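Local coordinates for MHC class I-like protein MILL2 (Mus musculus, PDB 6A97) that pairs with beta-2-microglobulin as an MHC class I-like surface molecule and binds heparan sulfate proteoglycans on fibroblasts, at residues Thr22-Asn28 with Ala115-Leu121; Thr40-Val44 with Lys55-Ser60; Val48-Leu54 with Tyr189-Leu193; Arg229-Leu233 with Gln244-Ser249. The contacts are given in a common frame with arbitrary orientation. Numbering follows the deposited sequence.

Contact 1: residues Thr22-Asn28 with Ala115-Leu121; sequences THTLRYN and ATLGCEL
Strands 23-28 and 115-121 run side by side, antiparallel, with axes 4.5 Å apart at closest approach and N-to-C directions at 164°. The register pairs His23 with Leu121, Leu25 with Cys119 and Tyr27 with Leu117 as hydrogen-bonded pairs; Thr24-Glu120, Arg26-Gly118 and Asn28-Thr116 alternate as non-hydrogen-bonded pairs, CA atoms 4.4 to 4.7 Å apart. Each hydrogen-bonded pair closes two backbone bonds: His23 N to Leu121 O 3.0 Å and Leu121 N to His23 O 2.6 Å, Leu25 N to Cys119 O 2.9 Å and Cys119 N to Leu25 O 3.0 Å, Tyr27 N to Leu117 O 2.7 Å and Leu117 N to Tyr27 O 3.0 Å. Gly118, at phi 155° and psi -157°, has a backbone that calls for glycine; a CB would also clash with Leu25 O.

Side-chain hydrogen bonds join one face: Arg26 NH2 donates to Thr116 OG1 (2.9 Å), which donates to Asn28 OD1 (2.9 Å). On the other face, apolar packing sets Tyr27 CD1 (chi1 m) 3.6 Å from Leu117 CD1 (chi1 p).

This pairing joins alpha-1 to alpha-2 at the middle of the MHC platform sheet. Helix 171-193 covers the Leu25 and Tyr27 face, linked through the Cys119-Cys182 disulfide, helix 75-96 touches Tyr27 and Leu117, and beta-2-microglobulin packs against Asn28 and Thr116.

Contact 2: residues Thr40-Val44 with Lys55-Ser60; sequences TQLLV and KYNGDS
Three backbone hydrogen bonds close this end of the hairpin: Val44 N to Tyr56 O (2.7 Å), Tyr56 N to Val44 O (2.8 Å) and Gly58 N to Leu42 O (2.9 Å). Strands 42-44 and 55-57 are antiparallel (172°, axes 4.7 Å apart): Val44 and Tyr56 form a hydrogen-bonded pair, and Leu43 faces Asn57 as a non-hydrogen-bonded pair. Beyond Gly58 the chain turns away: Asn57 OD1 accepts a hydrogen bond from Asp59 N at 3.0 Å, closing an Asx turn, and also accepts from His32. Gln41 (chi1 m, chi2 t) reaches over so that its OE1 receives Ser60 OG at a very short 2.4 Å and, weakly, Ser60 N at 3.3 Å. Leu43 CD1 packs 3.6 Å from Asn57 CB, while Lys55 NZ pairs with an acidic side chain of beta-2-microglobulin. Within the MHC platform, this alpha-1 hairpin lies between strands 23-31 and 66-68, and Leu42 and Tyr56 touch helix 75-96.

Contact 3: residues Val48-Leu54 with Tyr189-Leu193; sequences VDEELFL and YLASL
No hydrogen bond links strand 51-54 to helix 189-193; they meet through side chains alone, their axes 11.7 Å apart and their N-to-C directions at 104°. A type I' turn from Val48 to Glu51, with Asp49 and Glu50 at positive phi, closes the hairpin, and a classic beta bulge at Phe53 and Leu54 opposite Ile46 turns both side chains toward the helix. Tyr189 (chi1 m) begins the helical side. The edge of Phe53 (chi1 t) meets its ring face in a T-shaped stack, with centroids 4.9 Å apart and planes at 64°; Val48 CG2 lies 3.9 Å from Tyr189 CD2, and Leu54 CD1 3.6 Å from Tyr189 OH. The arrangement belongs to the MHC class I platform, in which the alpha-2 helix lies across the sheet, here over the turn end of an alpha-1 hairpin. One residue on, Leu190 brings CD2 to 4.2 Å from Val48 CG1 and 4.1 Å from Asp49 OD2, an oxygen that accepts from His23. Leu193 ends the segment: its CD1 sits over the Phe53 ring, 4.1 Å from the centroid in a CH-pi contact, and its CD2 is 4.2 Å from Val48 CG1.

Contact 4: residues Arg229-Leu233 with Gln244-Ser249; sequences REATL and QKTFRS
Phe247 (chi1 m, chi2 88°) lies along the same sheet face as Leu233, its CE1 4.0 Å from Leu233 CD1, with Ala231 also on that face. Both side chains continue onto Val264 of strand 260-268. Below them, strands 231-233 and 244-247 pair antiparallel at 166°, with axes 4.6 Å apart. Ala231-Phe247 is a hydrogen-bonded pair, Ala231 N to Phe247 O 3.2 Å and Phe247 N to Ala231 O 2.6 Å; so is Leu233-Lys245, Leu233 N to Lys245 O 2.9 Å and Lys245 N to Leu233 O 2.8 Å. Between them Thr232 and Thr246 form a non-hydrogen-bonded pair, CA atoms 4.3 Å apart, and turn to the other face, where Thr232 CG2 comes 3.3 Å from Thr246 OG1. That hydroxyl accepts from Gln244 NE2 at 3.0 Å. Past the strand ends, the extended Arg229 side chain (chi2 and chi3 t) donates from NH1 to Ser249 O at 3.0 Å, while its NE forms a salt bridge with Glu51 of the platform. The hairpin makes up the edge of one sheet of the alpha-3 domain, and its apolar face turned toward the opposing sheet is the packing of an immunoglobulin C1-set sandwich.

Overall arrangement
From the N terminus, strand 23-31 enters contact 1, whose loop closes only at strand 113-121, joining the alpha-1 and alpha-2 halves of one sheet. Inside that loop nests contact 2, a short hairpin closure between strands 42-48 and 51-57. Contact 3 starts on this same hairpin and closes far later, on helix 171-193; it therefore crosses both earlier contacts in sequence and ties the sheet to the helix above it. Contacts 1 and 3 also touch directly, through His23 and Asp49. Contact 4 follows in series as a separate hairpin in alpha-3, yet Glu51 and Arg229 join it to contact 3 by a salt bridge between the platform and the immunoglobulin domain.

Contact 1: residues Thr22-Asn28 with Ala115-Leu121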
# COMPACT_ATOMS: atom_id res chain seq x y z
N THR A 22 -18.67 -8.73 3.90
CA THR A 22 -17.99 -9.84 4.56
C THR A 22 -17.48 -9.46 5.95
O THR A 22 -16.93 -8.37 6.15
CB THR A 22 -16.82 -10.37 3.69
OG1 THR A 22 -16.14 -11.43 4.38
CG2 THR A 22 -15.83 -9.25 3.37
N HIS A 23 -17.68 -10.35 6.92
CA HIS A 23 -17.30 -10.06 8.30
C HIS A 23 -16.70 -11.28 8.98
O HIS A 23 -16.98 -12.42 8.60
CB HIS A 23 -18.51 -9.57 9.09
CG HIS A 23 -19.13 -8.32 8.53
ND1 HIS A 23 -18.61 -7.07 8.78
CD2 HIS A 23 -20.21 -8.13 7.74
CE1 HIS A 23 -19.35 -6.16 8.17
NE2 HIS A 23 -20.33 -6.78 7.53
N THR A 24 -15.89 -11.04 10.00
CA THR A 24 -15.22 -12.11 10.72
C THR A 24 -15.36 -11.98 12.23
O THR A 24 -15.24 -10.88 12.79
CB THR A 24 -13.72 -12.17 10.35
OG1 THR A 24 -13.58 -12.22 8.93
CG2 THR A 24 -13.07 -13.41 10.96
N LEU A 25 -15.62 -13.10 12.89
CA LEU A 25 -15.60 -13.18 14.34
C LEU A 25 -14.48 -14.12 14.74
O LEU A 25 -14.41 -15.25 14.27
CB LEU A 25 -16.94 -13.68 14.89
CG LEU A 25 -16.97 -14.12 16.35
CD1 LEU A 25 -16.54 -12.99 17.27
CD2 LEU A 25 -18.35 -14.63 16.74
N ARG A 26 -13.58 -13.65 15.60
CA ARG A 26 -12.43 -14.46 15.99
C ARG A 26 -12.21 -14.45 17.50
O ARG A 26 -12.17 -13.39 18.12
CB ARG A 26 -11.16 -13.98 15.29
CG ARG A 26 -9.91 -14.78 15.66
CD ARG A 26 -8.67 -14.21 14.98
NE ARG A 26 -8.75 -14.28 13.52
CZ ARG A 26 -8.26 -15.28 12.79
NH1 ARG A 26 -8.38 -15.26 11.47
NH2 ARG A 26 -7.64 -16.30 13.38
N TYR A 27 -12.07 -15.64 18.07
CA TYR A 27 -11.74 -15.81 19.47
C TYR A 27 -10.28 -16.18 19.59
O TYR A 27 -9.87 -17.21 19.05
CB TYR A 27 -12.59 -16.91 20.12
CG TYR A 27 -14.08 -16.73 20.05
CD1 TYR A 27 -14.79 -17.05 18.89
CD2 TYR A 27 -14.80 -16.28 21.15
CE1 TYR A 27 -16.16 -16.91 18.82
CE2 TYR A 27 -16.18 -16.13 21.10
CZ TYR A 27 -16.85 -16.44 19.93
OH TYR A 27 -18.22 -16.30 19.87
N ASN A 28 -9.49 -15.35 20.26
CA ASN A 28 -8.11 -15.71 20.58
C ASN A 28 -8.03 -16.13 22.04
O ASN A 28 -8.22 -15.32 22.94
CB ASN A 28 -7.16 -14.55 20.29
CG ASN A 28 -6.74 -14.50 18.83
OD1 ASN A 28 -7.27 -15.23 18.00
ND2 ASN A 28 -5.79 -13.64 18.51
N ALA A 115 -5.41 -21.03 21.32
CA ALA A 115 -6.41 -21.42 20.34
C ALA A 115 -6.88 -20.19 19.59
O ALA A 115 -7.03 -19.12 20.18
CB ALA A 115 -7.58 -22.13 21.00
N THR A 116 -7.11 -20.32 18.29
CA THR A 116 -7.83 -19.29 17.58
C THR A 116 -8.97 -19.96 16.85
O THR A 116 -8.82 -21.04 16.27
CB THR A 116 -6.93 -18.48 16.62
OG1 THR A 116 -7.69 -17.39 16.09
CG2 THR A 116 -6.38 -19.34 15.46
N LEU A 117 -10.14 -19.34 16.89
CA LEU A 117 -11.32 -19.98 16.32
C LEU A 117 -12.37 -18.94 16.01
O LEU A 117 -12.29 -17.81 16.49
CB LEU A 117 -11.85 -21.04 17.29
CG LEU A 117 -12.40 -20.60 18.66
CD1 LEU A 117 -13.93 -20.51 18.66
CD2 LEU A 117 -11.87 -21.49 19.78
N GLY A 118 -13.34 -19.31 15.19
CA GLY A 118 -14.41 -18.40 14.86
C GLY A 118 -15.05 -18.69 13.53
O GLY A 118 -14.99 -19.81 13.03
N CYS A 119 -15.68 -17.68 12.95
CA CYS A 119 -16.42 -17.86 11.71
C CYS A 119 -16.35 -16.61 10.86
O CYS A 119 -16.11 -15.51 11.36
CB CYS A 119 -17.88 -18.21 12.01
SG CYS A 119 -18.78 -16.90 12.89
N GLU A 120 -16.57 -16.80 9.57
CA GLU A 120 -16.49 -15.72 8.60
C GLU A 120 -17.77 -15.64 7.79
O GLU A 120 -18.16 -16.61 7.14
CB GLU A 120 -15.27 -15.92 7.70
CG GLU A 120 -15.00 -14.79 6.72
CD GLU A 120 -13.68 -14.97 5.99
OE1 GLU A 120 -13.06 -13.95 5.62
OE2 GLU A 120 -13.27 -16.13 5.80
N LEU A 121 -18.43 -14.50 7.84
CA LEU A 121 -19.64 -14.28 7.05
C LEU A 121 -19.26 -13.85 5.64
O LEU A 121 -18.61 -12.82 5.45
CB LEU A 121 -20.53 -13.23 7.71
CG LEU A 121 -21.83 -12.86 6.99
CD1 LEU A 121 -22.81 -14.03 7.01
CD2 LEU A 121 -22.45 -11.62 7.61

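Contact 2: residues Thr40-Val44 with Lys55-Ser60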
# COMPACT_ATOMS: atom_id res chain seq x y z
N THR A 40 -7.26 -24.34 35.36
CA THR A 40 -6.57 -23.55 34.34
C THR A 40 -7.35 -22.27 34.02
O THR A 40 -8.52 -22.32 33.64
CB THR A 40 -6.35 -24.35 33.04
OG1 THR A 40 -5.41 -25.41 33.27
CG2 THR A 40 -5.81 -23.44 31.94
N GLN A 41 -6.69 -21.13 34.18
CA GLN A 41 -7.30 -19.84 33.90
C GLN A 41 -7.05 -19.44 32.46
O GLN A 41 -5.96 -19.69 31.92
CB GLN A 41 -6.77 -18.78 34.86
CG GLN A 41 -7.00 -19.11 36.33
CD GLN A 41 -6.24 -18.18 37.26
OE1 GLN A 41 -6.65 -17.94 38.40
NE2 GLN A 41 -5.12 -17.64 36.79
N LEU A 42 -8.04 -18.82 31.83
CA LEU A 42 -7.99 -18.51 30.41
C LEU A 42 -8.08 -17.02 30.15
O LEU A 42 -8.81 -16.30 30.84
CB LEU A 42 -9.13 -19.22 29.67
CG LEU A 42 -9.19 -20.75 29.70
CD1 LEU A 42 -10.46 -21.23 29.01
CD2 LEU A 42 -7.95 -21.36 29.03
N LEU A 43 -7.36 -16.56 29.13
CA LEU A 43 -7.57 -15.22 28.59
C LEU A 43 -8.31 -15.36 27.27
O LEU A 43 -7.85 -16.04 26.35
CB LEU A 43 -6.25 -14.47 28.38
CG LEU A 43 -6.35 -13.14 27.63
CD1 LEU A 43 -7.23 -12.11 28.38
CD2 LEU A 43 -4.97 -12.56 27.36
N VAL A 44 -9.47 -14.73 27.18
CA VAL A 44 -10.26 -14.79 25.96
C VAL A 44 -10.40 -13.39 25.38
O VAL A 44 -10.88 -12.48 26.06
CB VAL A 44 -11.66 -15.40 26.19
CG1 VAL A 44 -12.39 -15.56 24.86
CG2 VAL A 44 -11.57 -16.74 26.92
N LYS A 55 -13.23 -8.78 26.05
CA LYS A 55 -12.18 -9.51 26.73
C LYS A 55 -12.71 -10.16 28.00
O LYS A 55 -13.46 -9.53 28.76
CB LYS A 55 -11.01 -8.60 27.10
CG LYS A 55 -10.09 -9.28 28.12
CD LYS A 55 -8.97 -8.42 28.59
CE LYS A 55 -9.39 -7.46 29.67
NZ LYS A 55 -8.18 -6.87 30.32
N TYR A 56 -12.31 -11.40 28.24
CA TYR A 56 -12.45 -12.01 29.56
C TYR A 56 -11.11 -12.56 29.98
O TYR A 56 -10.51 -13.35 29.26
CB TYR A 56 -13.50 -13.12 29.58
CG TYR A 56 -13.49 -13.90 30.88
CD1 TYR A 56 -13.31 -15.28 30.89
CD2 TYR A 56 -13.66 -13.25 32.11
CE1 TYR A 56 -13.30 -15.99 32.08
CE2 TYR A 56 -13.64 -13.96 33.30
CZ TYR A 56 -13.46 -15.33 33.28
OH TYR A 56 -13.45 -16.05 34.46
N ASN A 57 -10.64 -12.13 31.14
CA ASN A 57 -9.37 -12.62 31.66
C ASN A 57 -9.57 -13.27 33.02
O ASN A 57 -9.79 -12.58 34.02
CB ASN A 57 -8.36 -11.48 31.76
CG ASN A 57 -6.97 -11.97 32.11
OD1 ASN A 57 -6.75 -13.16 32.34
ND2 ASN A 57 -6.01 -11.04 32.15
N GLY A 58 -9.49 -14.60 33.06
CA GLY A 58 -9.73 -15.34 34.29
C GLY A 58 -8.54 -15.39 35.22
O GLY A 58 -8.55 -16.12 36.21
N ASP A 59 -7.50 -14.63 34.90
CA ASP A 59 -6.32 -14.54 35.75
C ASP A 59 -6.71 -13.95 37.11
O ASP A 59 -7.24 -12.84 37.17
CB ASP A 59 -5.23 -13.70 35.09
CG ASP A 59 -3.94 -13.64 35.90
OD1 ASP A 59 -3.85 -14.31 36.95
OD2 ASP A 59 -3.01 -12.93 35.47
N SER A 60 -6.46 -14.70 38.17
CA SER A 60 -6.83 -14.30 39.53
C SER A 60 -6.25 -12.94 39.93
O SER A 60 -6.84 -12.23 40.74
CB SER A 60 -6.37 -15.36 40.53
OG SER A 60 -7.07 -16.57 40.35

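Contact 3: residues Val48-Leu54 with Tyr189-Leu193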
# COMPACT_ATOMS: atom_id res chain seq x y z
N VAL A 48 -13.98 -8.56 16.27
CA VAL A 48 -14.92 -8.43 15.17
C VAL A 48 -14.28 -7.59 14.08
O VAL A 48 -13.91 -6.43 14.31
CB VAL A 48 -16.25 -7.79 15.60
CG1 VAL A 48 -17.26 -7.87 14.47
CG2 VAL A 48 -16.78 -8.47 16.85
N ASP A 49 -14.13 -8.18 12.89
CA ASP A 49 -13.49 -7.53 11.76
C ASP A 49 -12.12 -7.00 12.15
O ASP A 49 -11.76 -5.86 11.83
CB ASP A 49 -14.38 -6.40 11.22
CG ASP A 49 -15.72 -6.91 10.71
OD1 ASP A 49 -15.80 -8.10 10.33
OD2 ASP A 49 -16.70 -6.14 10.69
N GLU A 50 -11.37 -7.85 12.85
CA GLU A 50 -10.00 -7.60 13.31
C GLU A 50 -9.90 -6.57 14.44
O GLU A 50 -8.80 -6.27 14.90
CB GLU A 50 -9.10 -7.15 12.14
CG GLU A 50 -9.25 -7.97 10.86
CD GLU A 50 -8.91 -9.43 11.06
OE1 GLU A 50 -9.58 -10.28 10.45
OE2 GLU A 50 -7.98 -9.72 11.84
N GLU A 51 -11.03 -6.03 14.90
CA GLU A 51 -11.00 -5.08 16.02
C GLU A 51 -11.41 -5.72 17.35
O GLU A 51 -12.44 -6.39 17.44
CB GLU A 51 -11.91 -3.89 15.73
CG GLU A 51 -11.52 -3.12 14.48
CD GLU A 51 -10.07 -2.68 14.51
OE1 GLU A 51 -9.30 -3.10 13.62
OE2 GLU A 51 -9.70 -1.92 15.43
N LEU A 52 -10.58 -5.52 18.37
CA LEU A 52 -10.84 -6.08 19.68
C LEU A 52 -12.17 -5.55 20.20
O LEU A 52 -12.41 -4.34 20.23
CB LEU A 52 -9.70 -5.75 20.65
CG LEU A 52 -9.89 -6.27 22.08
CD1 LEU A 52 -9.99 -7.79 22.11
CD2 LEU A 52 -8.76 -5.79 22.98
N PHE A 53 -13.05 -6.47 20.59
CA PHE A 53 -14.41 -6.11 20.95
C PHE A 53 -14.69 -6.46 22.41
O PHE A 53 -15.24 -5.65 23.17
CB PHE A 53 -15.40 -6.82 20.01
CG PHE A 53 -16.84 -6.60 20.36
CD1 PHE A 53 -17.33 -5.32 20.57
CD2 PHE A 53 -17.71 -7.66 20.48
CE1 PHE A 53 -18.66 -5.11 20.89
CE2 PHE A 53 -19.04 -7.46 20.80
CZ PHE A 53 -19.51 -6.18 21.00
N LEU A 54 -14.31 -7.67 22.81
CA LEU A 54 -14.58 -8.11 24.17
C LEU A 54 -13.37 -8.82 24.73
O LEU A 54 -12.59 -9.42 23.99
CB LEU A 54 -15.80 -9.03 24.22
CG LEU A 54 -17.17 -8.43 23.93
CD1 LEU A 54 -18.20 -9.53 23.68
CD2 LEU A 54 -17.60 -7.54 25.09
N TYR A 189 -23.46 -9.27 17.34
CA TYR A 189 -22.40 -8.26 17.49
C TYR A 189 -22.47 -7.19 16.41
O TYR A 189 -22.31 -6.00 16.69
CB TYR A 189 -21.01 -8.91 17.44
CG TYR A 189 -20.67 -9.81 18.61
CD1 TYR A 189 -21.41 -9.79 19.79
CD2 TYR A 189 -19.58 -10.66 18.54
CE1 TYR A 189 -21.07 -10.61 20.85
CE2 TYR A 189 -19.24 -11.48 19.59
CZ TYR A 189 -19.98 -11.46 20.75
OH TYR A 189 -19.63 -12.29 21.79
N LEU A 190 -22.68 -7.61 15.16
CA LEU A 190 -22.70 -6.68 14.03
C LEU A 190 -23.83 -5.66 14.15
O LEU A 190 -23.67 -4.51 13.74
CB LEU A 190 -22.83 -7.45 12.71
CG LEU A 190 -21.55 -8.14 12.23
CD1 LEU A 190 -21.82 -9.00 11.00
CD2 LEU A 190 -20.48 -7.10 11.94
N ALA A 191 -24.95 -6.09 14.71
CA ALA A 191 -26.08 -5.19 14.94
C ALA A 191 -25.72 -4.11 15.95
O ALA A 191 -25.98 -2.92 15.74
CB ALA A 191 -27.30 -5.97 15.39
N SER A 192 -25.10 -4.52 17.06
CA SER A 192 -24.68 -3.60 18.11
C SER A 192 -23.56 -2.68 17.66
O SER A 192 -23.32 -1.64 18.27
CB SER A 192 -24.24 -4.38 19.35
OG SER A 192 -25.25 -5.28 19.78
N LEU A 193 -22.88 -3.05 16.58
CA LEU A 193 -21.76 -2.27 16.07
C LEU A 193 -22.20 -1.22 15.06
O LEU A 193 -21.59 -0.16 14.97
CB LEU A 193 -20.71 -3.19 15.44
CG LEU A 193 -19.40 -3.39 16.21
CD1 LEU A 193 -19.60 -4.35 17.37
CD2 LEU A 193 -18.29 -3.88 15.29

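Contact 4: residues Arg229-Leu233 with Gln244-Ser249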
# COMPACT_ATOMS: atom_id res chain seq x y z
N ARG A 229 -7.32 -1.51 9.41
CA ARG A 229 -5.93 -1.95 9.41
C ARG A 229 -5.38 -2.18 8.00
O ARG A 229 -4.39 -2.90 7.83
CB ARG A 229 -5.79 -3.24 10.23
CG ARG A 229 -6.05 -3.05 11.71
CD ARG A 229 -6.29 -4.38 12.39
NE ARG A 229 -6.59 -4.21 13.81
CZ ARG A 229 -5.82 -4.67 14.79
NH1 ARG A 229 -4.71 -5.33 14.51
NH2 ARG A 229 -6.17 -4.46 16.06
N GLU A 230 -6.01 -1.58 7.01
CA GLU A 230 -5.57 -1.74 5.62
C GLU A 230 -5.16 -0.42 5.00
O GLU A 230 -5.93 0.54 4.99
CB GLU A 230 -6.66 -2.39 4.78
CG GLU A 230 -7.03 -3.79 5.24
CD GLU A 230 -8.11 -4.42 4.38
OE1 GLU A 230 -9.21 -3.83 4.29
OE2 GLU A 230 -7.86 -5.49 3.79
N ALA A 231 -3.93 -0.37 4.49
CA ALA A 231 -3.40 0.83 3.86
C ALA A 231 -2.15 0.51 3.06
O ALA A 231 -1.47 -0.49 3.32
CB ALA A 231 -3.10 1.90 4.90
N THR A 232 -1.85 1.34 2.07
CA THR A 232 -0.60 1.22 1.35
C THR A 232 0.08 2.58 1.28
O THR A 232 -0.57 3.60 1.05
CB THR A 232 -0.79 0.67 -0.09
OG1 THR A 232 -1.59 1.58 -0.85
CG2 THR A 232 -1.46 -0.69 -0.06
N LEU A 233 1.39 2.58 1.49
CA LEU A 233 2.21 3.77 1.33
C LEU A 233 3.25 3.49 0.25
O LEU A 233 3.85 2.42 0.23
CB LEU A 233 2.90 4.16 2.63
CG LEU A 233 2.06 4.84 3.72
CD1 LEU A 233 2.87 4.97 4.99
CD2 LEU A 233 1.58 6.21 3.24
N GLN A 244 7.61 0.71 -1.66
CA GLN A 244 6.18 0.46 -1.52
C GLN A 244 5.95 -0.50 -0.35
O GLN A 244 6.66 -1.49 -0.20
CB GLN A 244 5.61 -0.12 -2.82
CG GLN A 244 4.09 -0.19 -2.90
CD GLN A 244 3.49 -1.35 -2.12
OE1 GLN A 244 4.14 -2.38 -1.91
NE2 GLN A 244 2.25 -1.19 -1.67
N LYS A 245 4.95 -0.19 0.47
CA LYS A 245 4.57 -1.09 1.55
C LYS A 245 3.06 -1.17 1.69
O LYS A 245 2.36 -0.15 1.74
CB LYS A 245 5.19 -0.64 2.88
CG LYS A 245 6.58 -1.20 3.12
CD LYS A 245 7.30 -0.46 4.23
CE LYS A 245 8.75 -0.90 4.35
NZ LYS A 245 8.91 -2.00 5.34
N THR A 246 2.55 -2.40 1.73
CA THR A 246 1.14 -2.65 2.01
C THR A 246 0.99 -3.09 3.46
O THR A 246 1.60 -4.06 3.90
CB THR A 246 0.57 -3.73 1.07
OG1 THR A 246 0.65 -3.28 -0.28
CG2 THR A 246 -0.89 -4.03 1.42
N PHE A 247 0.17 -2.36 4.21
CA PHE A 247 -0.02 -2.66 5.62
C PHE A 247 -1.32 -3.43 5.84
O PHE A 247 -2.35 -3.10 5.25
CB PHE A 247 -0.00 -1.38 6.46
CG PHE A 247 1.29 -0.62 6.37
CD1 PHE A 247 1.50 0.31 5.36
CD2 PHE A 247 2.31 -0.86 7.28
CE1 PHE A 247 2.69 1.01 5.28
CE2 PHE A 247 3.51 -0.17 7.20
CZ PHE A 247 3.70 0.77 6.19
N ARG A 248 -1.25 -4.45 6.69
CA ARG A 248 -2.41 -5.27 6.99
C ARG A 248 -2.56 -5.45 8.49
O ARG A 248 -1.82 -4.86 9.27
CB ARG A 248 -2.31 -6.62 6.28
CG ARG A 248 -2.41 -6.53 4.76
CD ARG A 248 -2.27 -7.89 4.10
NE ARG A 248 -2.32 -7.79 2.64
CZ ARG A 248 -1.25 -7.69 1.86
NH1 ARG A 248 -0.03 -7.67 2.39
NH2 ARG A 248 -1.39 -7.60 0.55
N SER A 249 -3.52 -6.28 8.88
CA SER A 249 -3.90 -6.48 10.28
C SER A 249 -2.73 -6.65 11.25
O SER A 249 -2.79 -6.19 12.39
CB SER A 249 -4.83 -7.70 10.40
OG SER A 249 -5.12 -7.99 11.75